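Local structure of T9SS C-terminal target domain-containing protein (Bacteroides cellulosilyticus, 5JVK) at residues 195-200 with 234-239; 200-205 with 241-246; 188-193 with 224-229. The protein probably hydrolyses O-glycosidic bonds, as a family 39 glycoside hydrolase of a gut symbiont. One frame throughout, in Å; residues are numbered along the deposited sequence.

All three contacts lie beside strands 168-174 and 217-220 of the eight-stranded parallel barrel, neighbours in its sheet. Contact 3 pairs the loops that follow these strands; contacts 1 and 2 pair helices 194-211 and 229-247, into which the loops run. The chain order is 188-193, 195-200, 200-205, then 224-229, 234-239, 241-246, so the segments alternate and each contact closes a similar span. The centres of contacts 1 and 2 lie about 9 Å apart, their segments sharing C200, which meets the other helix in contact 1; contact 3's centre is about 11 Å from that of contact 1 and about 18 Å from that of contact 2. Together they form a seam from the loops down the helix pair.

Contact 1: residues 195-200 with 234-239; sequences ESRLGC and LPLLKV
R197 and P235 lie side by side and point the same way, so that P235 CB comes up against one face of the flat guanidinium. CB of P235 sits over the centre of that group, 3.4 Å above its plane, with R197 CZ 3.5 Å from P235 CB. The arginine gets there with CG anti to its carbonyl carbon (chi1 -70°) and a chain extended from CG to NE, which carries its methylene groups along the other helix. A proline suits the facing place: its ring offers a compact apolar surface, and the helix kinks where its nitrogen has no N-H to bond to the turn before. L236 crosses the arginine obliquely, its CD2 resting 3.9 Å from R197 CG. The same methyl meets C200 CB at 3.9 Å. Here helices 194-211 and 229-247, the consecutive outer helices of a TIM barrel, cross obliquely at -49°, with local axes 9.0 Å apart. An alanine in place of R197 takes away the guanidinium over P235 CB and the CG against L236, and would probably leave both less tightly packed. Further along, V239 directs both branches across: CG1 lies 3.9 Å from R197 O and CG2 approaches R197 CB. Its two branches thus reach both R197 and L198, whose CD1 reaches back to within 4.2 Å of V239 CG1.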
loop_
_atom_site.group_PDB
_atom_site.type_symbol
_atom_site.label_atom_id
_atom_site.label_comp_id
_atom_site.label_asym_id
_atom_site.label_seq_id
_atom_site.Cartn_x
_atom_site.Cartn_y
_atom_site.Cartn_z
ATOM N N GLU A 195 -7.181 -19.718 30.364
ATOM C CA GLU A 195 -8.551 -19.282 30.072
ATOM C C GLU A 195 -8.595 -18.247 28.945
ATOM O O GLU A 195 -9.400 -18.373 28.019
ATOM C CB GLU A 195 -9.214 -18.694 31.329
ATOM C CG GLU A 195 -10.734 -18.558 31.231
ATOM C CD GLU A 195 -11.327 -17.513 32.168
ATOM O OE1 GLU A 195 -10.616 -16.987 33.052
ATOM O OE2 GLU A 195 -12.530 -17.213 32.019
ATOM N N SER A 196 -7.736 -17.230 29.038
ATOM C CA SER A 196 -7.728 -16.115 28.080
ATOM C C SER A 196 -7.196 -16.502 26.699
ATOM O O SER A 196 -7.651 -15.959 25.689
ATOM C CB SER A 196 -6.929 -14.936 28.636
ATOM O OG SER A 196 -5.584 -15.300 28.886
ATOM N N ARG A 197 -6.229 -17.419 26.658
ATOM C CA ARG A 197 -5.770 -18.005 25.394
ATOM C C ARG A 197 -6.891 -18.751 24.678
ATOM O O ARG A 197 -7.040 -18.635 23.459
ATOM C CB ARG A 197 -4.607 -18.967 25.623
ATOM C CG ARG A 197 -3.310 -18.291 26.023
ATOM C CD ARG A 197 -2.304 -19.307 26.527
ATOM N NE ARG A 197 -1.228 -18.678 27.287
ATOM C CZ ARG A 197 -0.300 -19.336 27.981
ATOM N NH1 ARG A 197 -0.284 -20.669 28.026
ATOM N NH2 ARG A 197 0.631 -18.652 28.641
ATOM N N LEU A 198 -7.665 -19.519 25.445
ATOM C CA LEU A 198 -8.821 -20.245 24.917
ATOM C C LEU A 198 -9.900 -19.275 24.427
ATOM O O LEU A 198 -10.483 -19.478 23.360
ATOM C CB LEU A 198 -9.405 -21.182 25.983
ATOM C CG LEU A 198 -10.322 -22.299 25.469
ATOM C CD1 LEU A 198 -9.499 -23.447 24.901
ATOM C CD2 LEU A 198 -11.245 -22.800 26.572
ATOM N N GLY A 199 -10.156 -18.230 25.212
ATOM C CA GLY A 199 -11.122 -17.194 24.855
ATOM C C GLY A 199 -10.769 -16.448 23.584
ATOM O O GLY A 199 -11.647 -16.145 22.778
ATOM N N CYS A 200 -9.478 -16.152 23.417
ATOM C CA CYS A 200 -8.952 -15.518 22.202
ATOM C C CYS A 200 -9.107 -16.433 20.991
ATOM O O CYS A 200 -9.541 -15.987 19.925
ATOM C CB CYS A 200 -7.472 -15.157 22.389
ATOM S SG CYS A 200 -6.750 -14.127 21.086
ATOM N N LEU A 234 3.996 -17.877 21.493
ATOM C CA LEU A 234 3.865 -19.262 21.014
ATOM C C LEU A 234 2.820 -20.101 21.784
ATOM O O LEU A 234 2.101 -20.884 21.161
ATOM C CB LEU A 234 5.236 -19.964 20.973
ATOM C CG LEU A 234 5.320 -21.398 20.430
ATOM C CD1 LEU A 234 4.652 -21.541 19.068
ATOM C CD2 LEU A 234 6.775 -21.832 20.346
ATOM N N PRO A 235 2.730 -19.946 23.124
ATOM C CA PRO A 235 1.621 -20.568 23.857
ATOM C C PRO A 235 0.230 -20.180 23.357
ATOM O O PRO A 235 -0.612 -21.058 23.168
ATOM C CB PRO A 235 1.833 -20.069 25.287
ATOM C CG PRO A 235 3.308 -19.963 25.404
ATOM C CD PRO A 235 3.813 -19.549 24.046
ATOM N N LEU A 236 0.002 -18.885 23.148
ATOM C CA LEU A 236 -1.262 -18.395 22.588
ATOM C C LEU A 236 -1.494 -18.985 21.196
ATOM O O LEU A 236 -2.593 -19.439 20.884
ATOM C CB LEU A 236 -1.269 -16.859 22.541
ATOM C CG LEU A 236 -2.487 -16.075 22.015
ATOM C CD1 LEU A 236 -2.567 -16.073 20.500
ATOM C CD2 LEU A 236 -3.801 -16.579 22.592
ATOM N N LEU A 237 -0.446 -18.982 20.378
ATOM C CA LEU A 237 -0.500 -19.490 19.005
ATOM C C LEU A 237 -0.810 -20.993 18.928
ATOM O O LEU A 237 -1.533 -21.430 18.028
ATOM C CB LEU A 237 0.827 -19.185 18.299
ATOM C CG LEU A 237 0.985 -19.452 16.801
ATOM C CD1 LEU A 237 -0.034 -18.657 15.992
ATOM C CD2 LEU A 237 2.417 -19.135 16.370
ATOM N N LYS A 238 -0.267 -21.771 19.871
ATOM C CA LYS A 238 -0.515 -23.226 19.939
ATOM C C LYS A 238 -1.976 -23.599 20.224
ATOM O O LYS A 238 -2.409 -24.693 19.863
ATOM C CB LYS A 238 0.403 -23.896 20.974
ATOM C CG LYS A 238 1.816 -24.137 20.468
ATOM C CD LYS A 238 2.735 -24.674 21.553
ATOM C CE LYS A 238 4.043 -25.173 20.958
ATOM N NZ LYS A 238 5.080 -25.451 21.987
ATOM N N VAL A 239 -2.713 -22.701 20.880
ATOM C CA VAL A 239 -4.152 -22.867 21.110
ATOM C C VAL A 239 -4.951 -22.321 19.919
ATOM O O VAL A 239 -5.863 -22.989 19.434
ATOM C CB VAL A 239 -4.608 -22.173 22.422
ATOM C CG1 VAL A 239 -6.107 -22.352 22.651
ATOM C CG2 VAL A 239 -3.818 -22.708 23.612
#

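Contact 2: residues 200-205 with 241-246; sequences CANALA and YPTVKK
Apolar packing carries most of this contact, and V244 and T243 share most of it. V244 has CG1 anti to the backbone N (chi1 173°), which puts CG2 beside that N and 3.7 Å from L204 CG, equally close to L204 CD2. The two side chains cross obliquely, and L204 also touches F173 on strand 168-174, so the leucine packs against both the neighbouring helix and the barrel wall. Small residues suit the rest of the interface: A201 CB meets T243 CB at 3.8 Å, while A205 CB lies 3.9 Å from T243 CG2. This lets the CA atoms of A205 and V244 come within 4.6 Å of each other. The polar groups serve mainly as packing surface across the gap. T243 OG1 lies 3.6 Å from A201 CB but hydrogen-bonds to V239 O one turn earlier in its own helix, which turns the methyl CG2 outward to meet N202 OD1 at 3.3 Å, the two side chains crossing at about a right angle. The local axes are 8.5 Å apart and cross at only -20°, a nearly parallel, largely buried pairing of two successive helices on the outside of a (beta/alpha)8 barrel.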
loop_
_atom_site.group_PDB
_atom_site.type_symbol
_atom_site.label_atom_id
_atom_site.label_comp_id
_atom_site.label_asym_id
_atom_site.label_seq_id
_atom_site.Cartn_x
_atom_site.Cartn_y
_atom_site.Cartn_z
ATOM N N CYS A 200 -9.478 -16.152 23.417
ATOM C CA CYS A 200 -8.952 -15.518 22.202
ATOM C C CYS A 200 -9.107 -16.433 20.991
ATOM O O CYS A 200 -9.541 -15.987 19.925
ATOM C CB CYS A 200 -7.472 -15.157 22.389
ATOM S SG CYS A 200 -6.750 -14.127 21.086
ATOM N N ALA A 201 -8.758 -17.707 21.170
ATOM C CA ALA A 201 -8.862 -18.717 20.111
ATOM C C ALA A 201 -10.290 -18.932 19.621
ATOM O O ALA A 201 -10.530 -18.979 18.412
ATOM C CB ALA A 201 -8.270 -20.035 20.583
ATOM N N ASN A 202 -11.229 -19.060 20.556
ATOM C CA ASN A 202 -12.642 -19.250 20.214
ATOM C C ASN A 202 -13.299 -17.978 19.668
ATOM O O ASN A 202 -14.253 -18.068 18.892
ATOM C CB ASN A 202 -13.432 -19.776 21.419
ATOM C CG ASN A 202 -13.001 -21.173 21.842
ATOM O OD1 ASN A 202 -12.696 -22.025 21.005
ATOM N ND2 ASN A 202 -12.990 -21.422 23.147
ATOM N N ALA A 203 -12.797 -16.808 20.071
ATOM C CA ALA A 203 -13.287 -15.525 19.544
ATOM C C ALA A 203 -12.911 -15.328 18.076
ATOM O O ALA A 203 -13.743 -14.905 17.271
ATOM C CB ALA A 203 -12.759 -14.368 20.377
ATOM N N LEU A 204 -11.655 -15.626 17.741
ATOM C CA LEU A 204 -11.187 -15.575 16.352
ATOM C C LEU A 204 -11.850 -16.663 15.510
ATOM O O LEU A 204 -12.256 -16.404 14.375
ATOM C CB LEU A 204 -9.658 -15.716 16.278
ATOM C CG LEU A 204 -9.002 -15.746 14.889
ATOM C CD1 LEU A 204 -9.387 -14.525 14.065
ATOM C CD2 LEU A 204 -7.491 -15.846 15.019
ATOM N N ALA A 205 -11.946 -17.870 16.069
ATOM C CA ALA A 205 -12.599 -19.002 15.398
ATOM C C ALA A 205 -14.050 -18.703 15.019
ATOM O O ALA A 205 -14.514 -19.141 13.967
ATOM C CB ALA A 205 -12.525 -20.247 16.266
ATOM N N TYR A 241 -4.118 -21.677 16.646
ATOM C CA TYR A 241 -3.941 -22.288 15.322
ATOM C C TYR A 241 -4.844 -23.507 15.069
ATOM O O TYR A 241 -5.565 -23.519 14.073
ATOM C CB TYR A 241 -2.466 -22.616 15.048
ATOM C CG TYR A 241 -2.206 -23.162 13.660
ATOM C CD1 TYR A 241 -2.122 -22.309 12.554
ATOM C CD2 TYR A 241 -2.038 -24.531 13.447
ATOM C CE1 TYR A 241 -1.879 -22.807 11.279
ATOM C CE2 TYR A 241 -1.797 -25.037 12.176
ATOM C CZ TYR A 241 -1.718 -24.172 11.096
ATOM O OH TYR A 241 -1.479 -24.676 9.842
ATOM N N PRO A 242 -4.823 -24.523 15.961
ATOM C CA PRO A 242 -5.739 -25.657 15.748
ATOM C C PRO A 242 -7.226 -25.296 15.895
ATOM O O PRO A 242 -8.044 -25.811 15.136
ATOM C CB PRO A 242 -5.310 -26.672 16.818
ATOM C CG PRO A 242 -4.629 -25.861 17.863
ATOM C CD PRO A 242 -3.945 -24.753 17.125
ATOM N N THR A 243 -7.556 -24.425 16.850
ATOM C CA THR A 243 -8.936 -23.948 17.050
ATOM C C THR A 243 -9.515 -23.280 15.799
ATOM O O THR A 243 -10.670 -23.518 15.442
ATOM C CB THR A 243 -9.029 -22.932 18.213
ATOM O OG1 THR A 243 -8.358 -23.447 19.367
ATOM C CG2 THR A 243 -10.480 -22.640 18.579
ATOM N N VAL A 244 -8.706 -22.447 15.148
ATOM C CA VAL A 244 -9.140 -21.687 13.975
ATOM C C VAL A 244 -9.124 -22.534 12.693
ATOM O O VAL A 244 -10.060 -22.462 11.898
ATOM C CB VAL A 244 -8.290 -20.406 13.797
ATOM C CG1 VAL A 244 -8.621 -19.709 12.488
ATOM C CG2 VAL A 244 -8.514 -19.448 14.960
ATOM N N LYS A 245 -8.065 -23.316 12.488
ATOM C CA LYS A 245 -7.925 -24.132 11.269
ATOM C C LYS A 245 -8.944 -25.274 11.160
ATOM O O LYS A 245 -9.278 -25.700 10.054
ATOM C CB LYS A 245 -6.503 -24.694 11.147
ATOM C CG LYS A 245 -5.431 -23.638 10.911
ATOM C CD LYS A 245 -5.413 -23.115 9.480
ATOM C CE LYS A 245 -4.720 -24.077 8.528
ATOM N NZ LYS A 245 -4.587 -23.506 7.161
ATOM N N LYS A 246 -9.423 -25.770 12.300
ATOM C CA LYS A 246 -10.500 -26.767 12.328
ATOM C C LYS A 246 -11.799 -26.183 11.766
ATOM O O LYS A 246 -12.538 -26.868 11.057
ATOM C CB LYS A 246 -10.724 -27.271 13.760
ATOM C CG LYS A 246 -11.507 -28.571 13.868
ATOM C CD LYS A 246 -11.347 -29.190 15.253
ATOM C CE LYS A 246 -11.884 -30.614 15.317
ATOM N NZ LYS A 246 -13.373 -30.659 15.290
#

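Contact 3: residues 188-193 with 224-229; sequences IPFPTT and PNYADP
These two loops follow strands 168-174 and 217-220, at the C-terminal end of the barrel, the end where glycoside hydrolases of this fold carry their active site; in relatives of clan GH-A the acid/base glutamate lies at the end of the fourth strand, which suggests that segment 224-229 begins close to it. Two CH-pi contacts tie the loops together. CB of A227 stands over the centre of the F190 ring, 3.8 Å from its centroid and 10° off the normal. An alanine suits this place because its small methyl can come straight down onto the ring face, with no longer side chain to push the loops apart. In the reverse sense, P189 lays its CG over the centre of the Y226 ring, 4.1 Å from the centroid and 4° off the normal. Each ring is covered on its opposite face from its own loop, Y226 by P224 CA and F190 by P191 CD, both toward the rim. P189 is the centre of an inverse gamma turn, whose sharp bend turns its carbonyl toward the tyrosine, so that P189 O lies 3.5 Å from Y226 CE1. F190, its CG anti to the backbone N (chi1 -172°), reaches P224 CB with CE1 at 4.0 Å. I188 extends CD1 to A227 CA at 3.9 Å. Beyond the two loops, W221 meets F190 edge-to-face and its NE1 hydrogen-bonds to Y226 OH, while D228 caps the start of helix 229-247 through K231 N. The join therefore rests on ring faces, proline rings and methyl groups, and depends on shape and ring rotation; the bond from Y226 OH to W221 NE1 probably helps fix where the ring's far end lies, while P189 CG and P224 CA on its two faces limit its rotation.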
loop_
_atom_site.group_PDB
_atom_site.type_symbol
_atom_site.label_atom_id
_atom_site.label_comp_id
_atom_site.label_asym_id
_atom_site.label_seq_id
_atom_site.Cartn_x
_atom_site.Cartn_y
_atom_site.Cartn_z
ATOM N N ILE A 188 1.137 -8.531 30.999
ATOM C CA ILE A 188 1.191 -7.720 29.767
ATOM C C ILE A 188 -0.190 -7.612 29.109
ATOM O O ILE A 188 -1.063 -8.429 29.400
ATOM C CB ILE A 188 2.203 -8.320 28.754
ATOM C CG1 ILE A 188 1.946 -9.822 28.534
ATOM C CG2 ILE A 188 3.632 -8.101 29.237
ATOM C CD1 ILE A 188 2.823 -10.451 27.471
ATOM N N PRO A 189 -0.395 -6.620 28.210
ATOM C CA PRO A 189 -1.673 -6.536 27.481
ATOM C C PRO A 189 -1.736 -7.559 26.329
ATOM O O PRO A 189 -1.750 -7.198 25.149
ATOM C CB PRO A 189 -1.703 -5.081 26.994
ATOM C CG PRO A 189 -0.268 -4.722 26.824
ATOM C CD PRO A 189 0.497 -5.491 27.870
ATOM N N PHE A 190 -1.791 -8.834 26.707
ATOM C CA PHE A 190 -1.683 -9.968 25.787
ATOM C C PHE A 190 -2.025 -11.230 26.593
ATOM O O PHE A 190 -1.500 -11.400 27.697
ATOM C CB PHE A 190 -0.256 -10.058 25.228
ATOM C CG PHE A 190 -0.085 -11.069 24.128
ATOM C CD1 PHE A 190 -0.289 -10.710 22.798
ATOM C CD2 PHE A 190 0.303 -12.377 24.415
ATOM C CE1 PHE A 190 -0.123 -11.637 21.779
ATOM C CE2 PHE A 190 0.471 -13.308 23.398
ATOM C CZ PHE A 190 0.257 -12.937 22.078
ATOM N N PRO A 191 -2.907 -12.106 26.067
ATOM C CA PRO A 191 -3.407 -13.221 26.884
ATOM C C PRO A 191 -2.332 -14.248 27.257
ATOM O O PRO A 191 -1.790 -14.921 26.376
ATOM C CB PRO A 191 -4.479 -13.859 25.991
ATOM C CG PRO A 191 -4.062 -13.518 24.605
ATOM C CD PRO A 191 -3.468 -12.143 24.702
ATOM N N THR A 192 -2.032 -14.342 28.556
ATOM C CA THR A 192 -1.061 -15.309 29.092
ATOM C C THR A 192 -1.662 -16.398 30.004
ATOM O O THR A 192 -0.932 -17.294 30.433
ATOM C CB THR A 192 0.083 -14.589 29.844
ATOM O OG1 THR A 192 -0.459 -13.718 30.842
ATOM C CG2 THR A 192 0.936 -13.783 28.873
ATOM N N THR A 193 -2.968 -16.339 30.297
ATOM C CA THR A 193 -3.637 -17.393 31.081
ATOM C C THR A 193 -4.236 -18.449 30.158
ATOM O O THR A 193 -4.556 -18.161 29.004
ATOM C CB THR A 193 -4.757 -16.842 31.998
ATOM O OG1 THR A 193 -5.904 -16.473 31.223
ATOM C CG2 THR A 193 -4.269 -15.640 32.803
ATOM N N PRO A 224 2.806 -7.154 18.682
ATOM C CA PRO A 224 2.982 -7.609 20.060
ATOM C C PRO A 224 4.462 -7.620 20.473
ATOM O O PRO A 224 5.053 -8.686 20.674
ATOM C CB PRO A 224 2.388 -9.023 20.028
ATOM C CG PRO A 224 2.668 -9.486 18.644
ATOM C CD PRO A 224 2.422 -8.270 17.798
ATOM N N ASN A 225 5.043 -6.429 20.608
ATOM C CA ASN A 225 6.449 -6.268 20.995
ATOM C C ASN A 225 6.621 -6.574 22.486
ATOM O O ASN A 225 7.602 -7.194 22.899
ATOM C CB ASN A 225 6.924 -4.847 20.684
ATOM C CG ASN A 225 6.978 -4.564 19.193
ATOM O OD1 ASN A 225 6.227 -3.739 18.676
ATOM N ND2 ASN A 225 7.875 -5.244 18.497
ATOM N N TYR A 226 5.663 -6.097 23.276
ATOM C CA TYR A 226 5.480 -6.500 24.685
ATOM C C TYR A 226 5.468 -8.022 24.947
ATOM O O TYR A 226 5.917 -8.459 26.008
ATOM C CB TYR A 226 4.215 -5.847 25.290
ATOM C CG TYR A 226 3.023 -5.723 24.351
ATOM C CD1 TYR A 226 2.213 -6.820 24.065
ATOM C CD2 TYR A 226 2.706 -4.497 23.749
ATOM C CE1 TYR A 226 1.127 -6.705 23.206
ATOM C CE2 TYR A 226 1.626 -4.375 22.887
ATOM C CZ TYR A 226 0.840 -5.480 22.619
ATOM O OH TYR A 226 -0.234 -5.366 21.770
ATOM N N ALA A 227 4.954 -8.812 23.999
ATOM C CA ALA A 227 4.908 -10.277 24.126
ATOM C C ALA A 227 6.169 -10.945 23.573
ATOM O O ALA A 227 6.543 -10.713 22.421
ATOM C CB ALA A 227 3.680 -10.824 23.415
ATOM N N ASP A 228 6.813 -11.775 24.396
ATOM C CA ASP A 228 7.976 -12.568 23.976
ATOM C C ASP A 228 7.537 -13.635 22.956
ATOM O O ASP A 228 6.487 -14.257 23.139
ATOM C CB ASP A 228 8.634 -13.242 25.190
ATOM C CG ASP A 228 9.877 -14.043 24.823
ATOM O OD1 ASP A 228 10.937 -13.430 24.588
ATOM O OD2 ASP A 228 9.797 -15.289 24.774
ATOM N N PRO A 229 8.326 -13.838 21.877
ATOM C CA PRO A 229 8.007 -14.868 20.878
ATOM C C PRO A 229 7.783 -16.283 21.437
ATOM O O PRO A 229 6.774 -16.914 21.112
ATOM C CB PRO A 229 9.230 -14.845 19.956
ATOM C CG PRO A 229 9.719 -13.445 20.026
ATOM C CD PRO A 229 9.429 -12.967 21.419
#